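Local coordinates for protein carbohydrate kinase, FGGY (Novosphingobium aromaticivorans, PDB 3H6E) that probably transfers phosphate to a carbohydrate substrate as an FGGY-type kinase, at residues R302-E305 and T306-I310; R55-L58 and D59-R63; S99-E102 and A103-A106; G183-S186 and P187-R191. All coordinates share one frame; numbering follows the deposited sequence.

Contact 1: residues R302-E305 and T306-I310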
ATOM      1  N   ARG A 302      14.410  -3.626   5.376  1.00 29.26           N
ATOM      2  CA  ARG A 302      15.693  -2.999   5.092  1.00 29.94           C
ATOM      3  C   ARG A 302      16.672  -3.192   6.246  1.00 31.88           C
ATOM      4  O   ARG A 302      17.870  -3.391   6.035  1.00 31.02           O
ATOM      5  CB  ARG A 302      15.505  -1.508   4.811  1.00 30.50           C
ATOM      6  CG  ARG A 302      16.790  -0.705   4.871  1.00 31.11           C
ATOM      7  CD  ARG A 302      17.758  -1.117   3.776  1.00 33.48           C
ATOM      8  NE  ARG A 302      17.268  -0.758   2.447  1.00 35.28           N
ATOM      9  CZ  ARG A 302      17.509   0.407   1.853  1.00 35.29           C
ATOM     10  NH1 ARG A 302      18.239   1.331   2.468  1.00 32.32           N
ATOM     11  NH2 ARG A 302      17.025   0.647   0.641  1.00 29.19           N
ATOM     12  N   GLU A 303      16.158  -3.132   7.470  1.00 31.13           N
ATOM     13  CA  GLU A 303      17.002  -3.281   8.650  1.00 31.32           C
ATOM     14  C   GLU A 303      17.451  -4.728   8.801  1.00 31.29           C
ATOM     15  O   GLU A 303      18.626  -5.008   9.042  1.00 31.90           O
ATOM     16  CB  GLU A 303      16.259  -2.814   9.898  1.00 31.15           C
ATOM     17  CG  GLU A 303      15.535  -1.487   9.708  1.00 31.93           C
ATOM     18  CD  GLU A 303      15.153  -0.835  11.020  1.00 29.67           C
ATOM     19  OE1 GLU A 303      15.975  -0.869  11.959  1.00 29.77           O
ATOM     20  OE2 GLU A 303      14.036  -0.286  11.112  1.00 28.65           O
ATOM     21  N   ILE A 304      16.507  -5.647   8.650  1.00 30.80           N
ATOM     22  CA  ILE A 304      16.821  -7.065   8.680  1.00 31.74           C
ATOM     23  C   ILE A 304      17.932  -7.394   7.678  1.00 32.28           C
ATOM     24  O   ILE A 304      18.880  -8.109   8.004  1.00 30.96           O
ATOM     25  CB  ILE A 304      15.572  -7.916   8.389  1.00 30.93           C
ATOM     26  CG1 ILE A 304      14.571  -7.796   9.546  1.00 32.68           C
ATOM     27  CG2 ILE A 304      15.961  -9.364   8.154  1.00 29.75           C
ATOM     28  CD1 ILE A 304      13.314  -8.640   9.383  1.00 30.04           C
ATOM     29  N   GLU A 305      17.813  -6.853   6.467  1.00 30.54           N
ATOM     30  CA  GLU A 305      18.784  -7.113   5.408  1.00 30.66           C
ATOM     31  C   GLU A 305      20.161  -6.562   5.758  1.00 32.01           C
ATOM     32  O   GLU A 305      21.180  -7.133   5.377  1.00 30.58           O
ATOM     33  CB  GLU A 305      18.317  -6.515   4.083  1.00 31.30           C
ATOM     34  CG  GLU A 305      19.093  -7.028   2.881  1.00 31.96           C
ATOM     35  CD  GLU A 305      19.138  -6.027   1.744  1.00 34.23           C
ATOM     36  OE1 GLU A 305      18.465  -6.263   0.719  1.00 31.09           O
ATOM     37  OE2 GLU A 305      19.844  -5.000   1.884  1.00 36.50           O
ATOM     38  N   THR A 306      20.189  -5.441   6.472  1.00 32.89           N
ATOM     39  CA  THR A 306      21.452  -4.905   6.952  1.00 31.48           C
ATOM     40  C   THR A 306      22.113  -5.952   7.837  1.00 32.61           C
ATOM     41  O   THR A 306      23.315  -6.195   7.738  1.00 33.20           O
ATOM     42  CB  THR A 306      21.259  -3.607   7.755  1.00 32.08           C
ATOM     43  OG1 THR A 306      20.451  -2.689   7.007  1.00 33.70           O
ATOM     44  CG2 THR A 306      22.607  -2.962   8.061  1.00 32.00           C
ATOM     45  N   LEU A 307      21.306  -6.583   8.688  1.00 33.39           N
ATOM     46  CA  LEU A 307      21.792  -7.591   9.629  1.00 32.49           C
ATOM     47  C   LEU A 307      22.268  -8.883   8.960  1.00 32.13           C
ATOM     48  O   LEU A 307      23.341  -9.386   9.276  1.00 36.73           O
ATOM     49  CB  LEU A 307      20.718  -7.928  10.669  1.00 32.86           C
ATOM     50  CG  LEU A 307      20.552  -7.035  11.902  1.00 31.31           C
ATOM     51  CD1 LEU A 307      21.838  -6.274  12.181  1.00 33.62           C
ATOM     52  CD2 LEU A 307      19.378  -6.083  11.745  1.00 28.76           C
ATOM     53  N   ILE A 308      21.470  -9.426   8.048  1.00 31.73           N
ATOM     54  CA  ILE A 308      21.788 -10.718   7.440  1.00 32.55           C
ATOM     55  C   ILE A 308      22.591 -10.598   6.140  1.00 32.30           C
ATOM     56  O   ILE A 308      23.002 -11.602   5.562  1.00 31.99           O
ATOM     57  CB  ILE A 308      20.526 -11.590   7.235  1.00 31.72           C
ATOM     58  CG1 ILE A 308      19.423 -10.801   6.534  1.00 30.11           C
ATOM     59  CG2 ILE A 308      20.023 -12.114   8.569  1.00 31.65           C
ATOM     60  CD1 ILE A 308      19.508 -10.841   5.033  1.00 31.52           C
ATOM     61  N   GLU A 309      22.793  -9.363   5.689  1.00 32.63           N
ATOM     62  CA  GLU A 309      23.714  -9.059   4.593  1.00 31.94           C
ATOM     63  C   GLU A 309      23.268  -9.511   3.200  1.00 31.99           C
ATOM     64  O   GLU A 309      23.224  -8.701   2.276  1.00 33.18           O
ATOM     65  CB  GLU A 309      25.116  -9.593   4.908  1.00 33.21           C
ATOM     66  CG  GLU A 309      25.735  -8.987   6.163  1.00 31.48           C
ATOM     67  CD  GLU A 309      27.127  -9.525   6.458  1.00 34.04           C
ATOM     68  OE1 GLU A 309      27.634 -10.350   5.667  1.00 32.55           O
ATOM     69  OE2 GLU A 309      27.716  -9.120   7.483  1.00 34.53           O
ATOM     70  N   ILE A 310      22.938 -10.791   3.042  1.00 31.64           N
ATOM     71  CA  ILE A 310      22.671 -11.341   1.713  1.00 32.62           C
ATOM     72  C   ILE A 310      21.397 -12.184   1.632  1.00 33.27           C
ATOM     73  O   ILE A 310      20.953 -12.754   2.628  1.00 32.90           O
ATOM     74  CB  ILE A 310      23.870 -12.181   1.202  1.00 31.93           C
ATOM     75  CG1 ILE A 310      24.213 -13.291   2.199  1.00 31.86           C
ATOM     76  CG2 ILE A 310      25.090 -11.299   0.958  1.00 29.70           C
ATOM     77  CD1 ILE A 310      25.451 -14.074   1.828  1.00 31.91           C
TER
HETATM   78  O   HOH W   1      23.393  -5.856   3.006  1.00 30.70           O

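Contact 2: residues R55-L58 and D59-R63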
ATOM      1  N   ARG A  55      -1.521   0.740 -24.979  1.00 47.98           N
ATOM      2  CA  ARG A  55      -1.384  -0.187 -26.096  1.00 48.43           C
ATOM      3  C   ARG A  55      -1.284  -1.631 -25.613  1.00 49.08           C
ATOM      4  O   ARG A  55      -2.138  -2.455 -25.939  1.00 50.93           O
ATOM      5  CB  ARG A  55      -0.178   0.176 -26.964  1.00 48.90           C
ATOM      6  CG  ARG A  55      -0.236   1.590 -27.512  1.00 49.39           C
ATOM      7  CD  ARG A  55       0.933   1.891 -28.436  1.00 49.45           C
ATOM      8  NE  ARG A  55       1.174   3.327 -28.553  1.00 47.41           N
ATOM      9  CZ  ARG A  55       2.210   3.954 -28.006  1.00 47.96           C
ATOM     10  NH1 ARG A  55       3.107   3.268 -27.312  1.00 47.62           N
ATOM     11  NH2 ARG A  55       2.357   5.266 -28.158  1.00 48.17           N
ATOM     12  N   TRP A  56      -0.248  -1.934 -24.835  1.00 48.86           N
ATOM     13  CA  TRP A  56      -0.060  -3.291 -24.328  1.00 49.94           C
ATOM     14  C   TRP A  56      -1.365  -3.896 -23.826  1.00 50.44           C
ATOM     15  O   TRP A  56      -1.649  -5.070 -24.065  1.00 53.22           O
ATOM     16  CB  TRP A  56       0.977  -3.324 -23.202  1.00 49.50           C
ATOM     17  CG  TRP A  56       1.010  -4.639 -22.461  1.00 49.58           C
ATOM     18  CD1 TRP A  56       1.519  -5.824 -22.917  1.00 49.39           C
ATOM     19  CD2 TRP A  56       0.512  -4.902 -21.140  1.00 49.69           C
ATOM     20  NE1 TRP A  56       1.371  -6.803 -21.964  1.00 47.47           N
ATOM     21  CE2 TRP A  56       0.757  -6.265 -20.864  1.00 49.91           C
ATOM     22  CE3 TRP A  56      -0.113  -4.118 -20.163  1.00 48.04           C
ATOM     23  CZ2 TRP A  56       0.398  -6.859 -19.654  1.00 49.18           C
ATOM     24  CZ3 TRP A  56      -0.470  -4.712 -18.961  1.00 44.95           C
ATOM     25  CH2 TRP A  56      -0.212  -6.068 -18.718  1.00 46.45           C
ATOM     26  N   LEU A  57      -2.159  -3.089 -23.130  1.00 50.21           N
ATOM     27  CA  LEU A  57      -3.353  -3.607 -22.469  1.00 50.02           C
ATOM     28  C   LEU A  57      -4.584  -3.638 -23.378  1.00 51.21           C
ATOM     29  O   LEU A  57      -5.614  -4.197 -23.011  1.00 51.78           O
ATOM     30  CB  LEU A  57      -3.626  -2.859 -21.157  1.00 49.46           C
ATOM     31  CG  LEU A  57      -4.658  -1.737 -21.077  1.00 47.70           C
ATOM     32  CD1 LEU A  57      -6.005  -2.300 -20.662  1.00 45.44           C
ATOM     33  CD2 LEU A  57      -4.196  -0.694 -20.072  1.00 47.63           C
ATOM     34  N   LEU A  58      -4.475  -3.047 -24.564  1.00 51.40           N
ATOM     35  CA  LEU A  58      -5.495  -3.241 -25.590  1.00 50.94           C
ATOM     36  C   LEU A  58      -5.210  -4.527 -26.359  1.00 51.51           C
ATOM     37  O   LEU A  58      -6.120  -5.148 -26.907  1.00 52.70           O
ATOM     38  CB  LEU A  58      -5.578  -2.043 -26.538  1.00 50.73           C
ATOM     39  CG  LEU A  58      -6.519  -0.925 -26.085  1.00 51.90           C
ATOM     40  CD1 LEU A  58      -6.640   0.153 -27.148  1.00 50.68           C
ATOM     41  CD2 LEU A  58      -7.891  -1.484 -25.730  1.00 49.30           C
ATOM     42  N   ASP A  59      -3.938  -4.918 -26.389  1.00 52.39           N
ATOM     43  CA  ASP A  59      -3.532  -6.204 -26.948  1.00 51.80           C
ATOM     44  C   ASP A  59      -4.073  -7.332 -26.086  1.00 52.06           C
ATOM     45  O   ASP A  59      -4.881  -8.143 -26.533  1.00 53.79           O
ATOM     46  CB  ASP A  59      -2.008  -6.317 -27.001  1.00 51.32           C
ATOM     47  CG  ASP A  59      -1.385  -5.382 -28.013  1.00 53.91           C
ATOM     48  OD1 ASP A  59      -2.116  -4.906 -28.909  1.00 53.62           O
ATOM     49  OD2 ASP A  59      -0.163  -5.127 -27.916  1.00 53.94           O
ATOM     50  N   VAL A  60      -3.613  -7.375 -24.842  1.00 53.06           N
ATOM     51  CA  VAL A  60      -3.979  -8.442 -23.920  1.00 53.59           C
ATOM     52  C   VAL A  60      -5.490  -8.535 -23.720  1.00 53.73           C
ATOM     53  O   VAL A  60      -6.030  -9.627 -23.543  1.00 54.50           O
ATOM     54  CB  VAL A  60      -3.259  -8.283 -22.560  1.00 51.27           C
ATOM     55  CG1 VAL A  60      -3.389  -6.863 -22.057  1.00 52.81           C
ATOM     56  CG2 VAL A  60      -3.799  -9.273 -21.541  1.00 51.90           C
ATOM     57  N   LEU A  61      -6.170  -7.393 -23.758  1.00 53.47           N
ATOM     58  CA  LEU A  61      -7.626  -7.379 -23.658  1.00 52.40           C
ATOM     59  C   LEU A  61      -8.260  -8.099 -24.843  1.00 53.60           C
ATOM     60  O   LEU A  61      -9.292  -8.757 -24.702  1.00 52.49           O
ATOM     61  CB  LEU A  61      -8.162  -5.948 -23.569  1.00 51.46           C
ATOM     62  CG  LEU A  61      -8.166  -5.288 -22.190  1.00 49.77           C
ATOM     63  CD1 LEU A  61      -8.945  -3.993 -22.244  1.00 47.34           C
ATOM     64  CD2 LEU A  61      -8.758  -6.214 -21.147  1.00 49.95           C
ATOM     65  N   SER A  62      -7.637  -7.969 -26.011  1.00 52.61           N
ATOM     66  CA  SER A  62      -8.118  -8.638 -27.213  1.00 53.01           C
ATOM     67  C   SER A  62      -8.127 -10.149 -27.022  1.00 55.35           C
ATOM     68  O   SER A  62      -8.978 -10.849 -27.571  1.00 54.89           O
ATOM     69  CB  SER A  62      -7.255  -8.267 -28.421  1.00 53.61           C
ATOM     70  OG  SER A  62      -7.419  -6.904 -28.778  1.00 53.10           O
ATOM     71  N   ARG A  63      -7.180 -10.643 -26.231  1.00 54.34           N
ATOM     72  CA  ARG A  63      -7.026 -12.079 -26.015  1.00 54.52           C
ATOM     73  C   ARG A  63      -8.231 -12.721 -25.328  1.00 55.93           C
ATOM     74  O   ARG A  63      -8.491 -13.910 -25.507  1.00 57.33           O
ATOM     75  CB  ARG A  63      -5.750 -12.366 -25.220  1.00 55.52           C
ATOM     76  CG  ARG A  63      -4.483 -11.857 -25.890  1.00 57.79           C
ATOM     77  CD  ARG A  63      -3.235 -12.477 -25.280  1.00 57.86           C
ATOM     78  NE  ARG A  63      -2.021 -12.015 -25.947  1.00 60.61           N
ATOM     79  CZ  ARG A  63      -1.304 -10.966 -25.554  1.00 59.33           C
ATOM     80  NH1 ARG A  63      -0.215 -10.614 -26.223  1.00 60.67           N
ATOM     81  NH2 ARG A  63      -1.674 -10.269 -24.489  1.00 57.24           N
TER

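Contact 3: residues S99-E102 and A103-A106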
ATOM      1  N   SER A  99      12.706  13.372  -9.350  1.00 33.38           N
ATOM      2  CA  SER A  99      13.139  14.438  -8.461  1.00 32.73           C
ATOM      3  C   SER A  99      12.367  15.728  -8.725  1.00 32.97           C
ATOM      4  O   SER A  99      11.918  15.983  -9.841  1.00 32.61           O
ATOM      5  CB  SER A  99      14.635  14.685  -8.639  1.00 32.08           C
ATOM      6  OG  SER A  99      15.087  15.697  -7.765  1.00 36.56           O
ATOM      7  N   ILE A 100      12.210  16.537  -7.685  1.00 31.90           N
ATOM      8  CA  ILE A 100      11.610  17.854  -7.832  1.00 32.81           C
ATOM      9  C   ILE A 100      12.625  18.896  -7.379  1.00 31.84           C
ATOM     10  O   ILE A 100      13.268  18.728  -6.343  1.00 32.71           O
ATOM     11  CB  ILE A 100      10.295  17.983  -7.026  1.00 31.17           C
ATOM     12  CG1 ILE A 100       9.308  16.880  -7.436  1.00 31.87           C
ATOM     13  CG2 ILE A 100       9.679  19.359  -7.223  1.00 29.21           C
ATOM     14  CD1 ILE A 100       7.862  17.140  -7.035  1.00 25.55           C
ATOM     15  N   PRO A 101      12.792  19.966  -8.168  1.00 32.28           N
ATOM     16  CA  PRO A 101      13.767  21.017  -7.860  1.00 31.86           C
ATOM     17  C   PRO A 101      13.644  21.559  -6.440  1.00 31.85           C
ATOM     18  O   PRO A 101      12.542  21.796  -5.944  1.00 32.28           O
ATOM     19  CB  PRO A 101      13.440  22.104  -8.885  1.00 31.39           C
ATOM     20  CG  PRO A 101      12.907  21.351 -10.048  1.00 34.18           C
ATOM     21  CD  PRO A 101      12.122  20.199  -9.460  1.00 33.93           C
ATOM     22  N   GLU A 102      14.795  21.752  -5.810  1.00 33.95           N
ATOM     23  CA  GLU A 102      14.903  22.215  -4.432  1.00 34.71           C
ATOM     24  C   GLU A 102      14.025  23.427  -4.129  1.00 33.88           C
ATOM     25  O   GLU A 102      13.171  23.379  -3.245  1.00 33.33           O
ATOM     26  CB  GLU A 102      16.367  22.548  -4.135  1.00 36.74           C
ATOM     27  CG  GLU A 102      16.777  22.425  -2.679  1.00 42.45           C
ATOM     28  CD  GLU A 102      18.281  22.255  -2.524  1.00 50.33           C
ATOM     29  OE1 GLU A 102      18.956  21.987  -3.544  1.00 47.74           O
ATOM     30  OE2 GLU A 102      18.786  22.387  -1.385  1.00 48.51           O
ATOM     31  N   ALA A 103      14.245  24.514  -4.860  1.00 34.91           N
ATOM     32  CA  ALA A 103      13.538  25.764  -4.603  1.00 34.95           C
ATOM     33  C   ALA A 103      12.032  25.601  -4.769  1.00 33.51           C
ATOM     34  O   ALA A 103      11.251  26.207  -4.035  1.00 32.77           O
ATOM     35  CB  ALA A 103      14.064  26.877  -5.513  1.00 32.82           C
ATOM     36  N   VAL A 104      11.628  24.784  -5.740  1.00 33.54           N
ATOM     37  CA  VAL A 104      10.212  24.561  -6.007  1.00 32.69           C
ATOM     38  C   VAL A 104       9.562  23.785  -4.870  1.00 30.54           C
ATOM     39  O   VAL A 104       8.425  24.058  -4.496  1.00 31.95           O
ATOM     40  CB  VAL A 104       9.985  23.820  -7.347  1.00 34.88           C
ATOM     41  CG1 VAL A 104       8.524  23.380  -7.483  1.00 33.25           C
ATOM     42  CG2 VAL A 104      10.391  24.699  -8.517  1.00 30.77           C
HETATM   43  N   MSE A 105      10.298  22.830  -4.314  1.00 32.09           N
HETATM   44  CA  MSE A 105       9.783  21.991  -3.234  1.00 32.45           C
HETATM   45  C   MSE A 105       9.645  22.738  -1.909  1.00 30.27           C
HETATM   46  O   MSE A 105       8.630  22.615  -1.224  1.00 29.62           O
HETATM   47  CB  MSE A 105      10.660  20.752  -3.036  1.00 29.77           C
HETATM   48  CG  MSE A 105      10.168  19.833  -1.921  1.00 33.19           C
HETATM   49 SE   MSE A 105       8.522  18.864  -2.378  1.00 44.01          SE
HETATM   50  CE  MSE A 105       9.329  17.392  -3.378  1.00 31.27           C
ATOM     51  N   ALA A 106      10.672  23.505  -1.551  1.00 31.88           N
ATOM     52  CA  ALA A 106      10.657  24.289  -0.318  1.00 31.02           C
ATOM     53  C   ALA A 106       9.489  25.265  -0.319  1.00 31.28           C
ATOM     54  O   ALA A 106       8.785  25.408   0.683  1.00 30.47           O
ATOM     55  CB  ALA A 106      11.972  25.030  -0.142  1.00 31.03           C
TER

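Contact 4: residues G183-S186 and P187-R191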
ATOM      1  N   GLY A 183     -13.440  13.926   5.379  1.00 24.70           N
ATOM      2  CA  GLY A 183     -13.925  13.205   4.217  1.00 24.08           C
ATOM      3  C   GLY A 183     -14.144  14.142   3.048  1.00 24.36           C
ATOM      4  O   GLY A 183     -15.121  14.023   2.306  1.00 23.54           O
ATOM      5  N   ASP A 184     -13.220  15.083   2.892  1.00 24.89           N
ATOM      6  CA  ASP A 184     -13.320  16.114   1.869  1.00 24.68           C
ATOM      7  C   ASP A 184     -11.910  16.539   1.474  1.00 22.85           C
ATOM      8  O   ASP A 184     -10.939  16.159   2.127  1.00 23.28           O
ATOM      9  CB  ASP A 184     -14.104  17.314   2.411  1.00 24.14           C
ATOM     10  CG  ASP A 184     -14.679  18.196   1.309  1.00 24.44           C
ATOM     11  OD1 ASP A 184     -14.249  18.062   0.142  1.00 25.45           O
ATOM     12  OD2 ASP A 184     -15.570  19.019   1.609  1.00 23.52           O
ATOM     13  N   PHE A 185     -11.791  17.321   0.408  1.00 23.53           N
ATOM     14  CA  PHE A 185     -10.493  17.854   0.019  1.00 22.99           C
ATOM     15  C   PHE A 185      -9.917  18.697   1.149  1.00 21.75           C
ATOM     16  O   PHE A 185     -10.655  19.237   1.974  1.00 21.60           O
ATOM     17  CB  PHE A 185     -10.612  18.699  -1.247  1.00 23.01           C
ATOM     18  CG  PHE A 185     -10.800  17.896  -2.503  1.00 22.10           C
ATOM     19  CD1 PHE A 185     -12.056  17.756  -3.070  1.00 22.22           C
ATOM     20  CD2 PHE A 185      -9.717  17.294  -3.125  1.00 22.09           C
ATOM     21  CE1 PHE A 185     -12.232  17.028  -4.229  1.00 23.00           C
ATOM     22  CE2 PHE A 185      -9.884  16.561  -4.284  1.00 23.68           C
ATOM     23  CZ  PHE A 185     -11.147  16.427  -4.838  1.00 25.16           C
ATOM     24  N   SER A 186      -8.596  18.807   1.188  1.00 20.37           N
ATOM     25  CA  SER A 186      -7.936  19.605   2.211  1.00 22.51           C
ATOM     26  C   SER A 186      -8.129  21.104   1.973  1.00 25.60           C
ATOM     27  O   SER A 186      -8.380  21.539   0.844  1.00 25.11           O
ATOM     28  CB  SER A 186      -6.446  19.275   2.266  1.00 23.59           C
ATOM     29  OG  SER A 186      -5.825  19.530   1.022  1.00 23.87           O
ATOM     30  N   PRO A 187      -8.021  21.900   3.047  1.00 25.62           N
ATOM     31  CA  PRO A 187      -8.067  23.357   2.920  1.00 24.80           C
ATOM     32  C   PRO A 187      -7.147  23.825   1.801  1.00 26.11           C
ATOM     33  O   PRO A 187      -7.539  24.671   0.996  1.00 28.50           O
ATOM     34  CB  PRO A 187      -7.528  23.833   4.267  1.00 24.54           C
ATOM     35  CG  PRO A 187      -7.914  22.761   5.218  1.00 25.60           C
ATOM     36  CD  PRO A 187      -7.890  21.467   4.450  1.00 25.59           C
HETATM   37  N   MSE A 188      -5.943  23.268   1.749  1.00 25.16           N
HETATM   38  CA  MSE A 188      -4.949  23.673   0.761  1.00 27.37           C
HETATM   39  C   MSE A 188      -5.406  23.433  -0.674  1.00 27.38           C
HETATM   40  O   MSE A 188      -5.352  24.334  -1.508  1.00 27.24           O
HETATM   41  CB  MSE A 188      -3.622  22.949   0.991  1.00 26.22           C
HETATM   42  CG  MSE A 188      -2.564  23.319  -0.037  1.00 28.49           C
HETATM   43 SE   MSE A 188      -1.037  22.108  -0.102  1.00 38.58          SE
HETATM   44  CE  MSE A 188      -1.954  20.477  -0.660  1.00 26.82           C
ATOM     45  N   ALA A 189      -5.843  22.211  -0.958  1.00 26.89           N
ATOM     46  CA  ALA A 189      -6.252  21.842  -2.309  1.00 26.67           C
ATOM     47  C   ALA A 189      -7.424  22.693  -2.792  1.00 25.79           C
ATOM     48  O   ALA A 189      -7.548  22.979  -3.982  1.00 25.48           O
ATOM     49  CB  ALA A 189      -6.599  20.365  -2.375  1.00 23.73           C
ATOM     50  N   LYS A 190      -8.287  23.087  -1.861  1.00 25.69           N
ATOM     51  CA  LYS A 190      -9.410  23.960  -2.184  1.00 26.83           C
ATOM     52  C   LYS A 190      -8.900  25.372  -2.459  1.00 27.53           C
ATOM     53  O   LYS A 190      -9.206  25.969  -3.491  1.00 25.41           O
ATOM     54  CB  LYS A 190     -10.427  23.972  -1.041  1.00 22.65           C
ATOM     55  CG  LYS A 190     -11.255  22.703  -0.954  1.00 24.71           C
ATOM     56  CD  LYS A 190     -12.128  22.666   0.291  1.00 22.46           C
ATOM     57  CE  LYS A 190     -13.098  21.489   0.219  1.00 23.43           C
ATOM     58  NZ  LYS A 190     -13.871  21.287   1.478  1.00 24.53           N
ATOM     59  N   ARG A 191      -8.100  25.877  -1.526  1.00 25.43           N
ATOM     60  CA  ARG A 191      -7.514  27.209  -1.594  1.00 27.87           C
ATOM     61  C   ARG A 191      -6.843  27.492  -2.944  1.00 28.92           C
ATOM     62  O   ARG A 191      -7.063  28.544  -3.554  1.00 25.04           O
ATOM     63  CB  ARG A 191      -6.478  27.342  -0.479  1.00 29.38           C
ATOM     64  CG  ARG A 191      -6.507  28.648   0.267  1.00 29.89           C
ATOM     65  CD  ARG A 191      -5.332  28.723   1.225  1.00 32.31           C
ATOM     66  NE  ARG A 191      -4.056  28.621   0.521  1.00 33.62           N
ATOM     67  CZ  ARG A 191      -3.167  27.654   0.712  1.00 32.31           C
ATOM     68  NH1 ARG A 191      -3.402  26.697   1.599  1.00 33.27           N
ATOM     69  NH2 ARG A 191      -2.039  27.648   0.022  1.00 33.36           N
TER

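Contact 1: residues R302-E305 and T306-I310
Ile-308 lays its CG1 methylene against the carbonyl of Ile-304 one turn earlier, and this pair illustrates how side-chain packing can accompany the backbone bonds of a helix's last turn. The torsion of Ile-308 sets CG1 between its own N and carbonyl carbon (chi1 50°), folding the branch back along the helix. CG1 thereby lies 4.1 Å from CG2 of Ile-304, the two side chains meeting at a slant, while CD1 turns aside to rest 3.8 Å from CA of Glu-305. With an alanine at Ile-308, the CG2 methyl of Ile-304 would probably lose its apolar neighbour and a gap would open over Glu-305.

On the exposed side, Thr-306 returns its hydroxyl to the preceding turn: OG1 donates to Arg-302 O at 2.8 Å, and Thr-306 N reaches the same oxygen at 3.1 Å from the opposite face of the carbonyl plane. Glu-309 N still bonds to Glu-305 O (2.8 Å), although Glu-309 has positive phi and leaves the helix. A water donates to Glu-309 O at 2.9 Å.

Beyond the helix, Glu-303 OE1 accepts from Tyr-373 OH and Leu-342 N, and Glu-309 pairs with Arg-313. Ile-304 and Ile-308 face helix 363-384 through Ala-374 and Arg-367, whereas Thr-306 and Leu-307 lean on the loop at Leu-342.

Contact 2: residues R55-L58 and D59-R63
Val-60 and Leu-61 meet Trp-56 and Leu-57 on the inner side of helix 50-63, where the apolar contacts gather. A methyl of Val-60 does double duty: with CG1 held between its own N and carbonyl carbon (chi1 48°), it sits over one face of the Trp-56 indole, 4.4 Å from CE2, and also lies 4.1 Å from CB of Leu-57. Leu-57 and Leu-61 run side by side and point the same way, their CD1 methyls 3.7 Å apart. Leu-58 adds a looser touch, its CD2 standing 4.4 Å from CD1 of Leu-61.

Among the backbone bonds, the straightest is that of Val-60 N to Trp-56 O, at 3.1 Å with an N-H...O angle of 174°. Arg-55 O takes two donors, Leu-58 N and Asp-59 N. Further along, the bond from Ser-62 N to Leu-58 O is weak, and that from Leu-61 N to Leu-57 O is doubtful.

Of the polar side chains, Ser-62 places its hydroxyl oxygen OG 2.9 Å from Leu-58 O, but Arg-218 O is a second acceptor for its one proton, so its allegiance is not settled. Arg-55 forms a salt bridge with Asp-52.

Trp-56 and Val-60 rest on strands 17-23 and 29-36, and Leu-57 and Leu-61 on strand 9-13. A helix that follows three antiparallel strands, covers their sheet and leads into a parallel fourth, here 71-76, is the hallmark of the ribonuclease H-like fold shared by the actin-type ATPase superfamily.

Contact 3: residues S99-E102 and A103-A106
Ile-100 and Met-105, a selenomethionine in this crystal, cross at about a right angle, with the terminal methyl of Met-105 brought against the branched stem of Ile-100. The Met-105 chain leaves with CG opposite its backbone N (chi1 -180°) and then bends at both of the next torsions, which curls CE round to lie 3.8 Å from CB and 3.9 Å from CD1 of Ile-100. Ile-100 meets Val-104 at a similar right angle through another branch: its CG2 stands 4.2 Å from CG1 of Val-104. One isoleucine thus presents separate branches to two successive residues of the helix.

The contact lies at the start of helix 102-109, with Pro-101 at the N-cap position. Pro-101 has no polar side chain with which to cap the first turn, but its carbonyl opens the helical ladder by accepting from Met-105 N at 3.0 Å. The next rung, Ala-106 N to Glu-102 O, is also 3.0 Å and nearly straight at 172°.

The proline ring contributes through CB, which lies 4.0 Å from CG2 of Val-104, so the two methyls of the valine divide between Pro-101 and Ile-100. Helix 129-139 runs close by: Trp-135 touches Pro-101, Trp-134 and Gln-138 touch Val-104, and Ser-131 touches Met-105.

Contact 4: residues G183-S186 and P187-R191
Lys-190 reaches back over the first turn of its helix to Asp-184, and the salt bridge from NZ to OD2 closes at 2.8 Å. As a hydrogen bond this pair is weak. The lysine chain is extended beyond CG and crosses the aspartate side chain at about a right angle. On the way it passes Phe-185, with CE 4.0 Å from the phenylalanine CB.

Nearer the helix end, Ser-186 occupies the N-cap. Its OG, turned between its own N and carbonyl carbon (chi1 59°), receives Ala-189 N in a weak capping bond of 3.3 Å, while its carbonyl oxygen accepts from Lys-190 N at 3.1 Å. The CB of Ala-189 also stands 4.4 Å from CD2 of the Phe-185 ring.

In the next shell, Asp-184 is steadied by its other oxygen: OD1 takes the N-H of Phe-185 at 2.6 Å, on the anti side and 29° out of the carboxylate plane. With an alanine in place of Asp-184, Lys-190 would probably lose its charge partner and its ammonium group would be freer to swing, while Phe-185 N would lose this acceptor. The serine hydroxyl is also bonded to Asp-176 O, and Asp-113 OD2 accepts from Met-188 N. Trp-178 meets the Phe-185 ring edge-to-face.

Gly-183 and Asp-184 both face Asp-179, a G1 beta bulge in the small hairpin of strands 178-179 and 184-185, and the chain passes from that hairpin directly into a serine-capped, proline-led helix.

In the fold
From the N terminus the chain meets the contacts in series, contact 2, then 3, 4 and 1; none nests in or crosses another, and each joins adjoining segments, so none closes a long loop. Contact 2 sets a helix against the first sheet. Contact 3 starts helix 102-109 beside helix 129-139, and contact 4 joins the hairpin of strands 178-179 and 184-185 to helix 187-191; these two are the nearest pair, their nearest atoms about 10 Å apart. Contact 1 ends helix 300-308 next to helix 363-384. It belongs to the C-terminal FGGY domain and contact 4 to the N-terminal one, on opposite sides of the chain's centre, with contact centres about 41 Å apart.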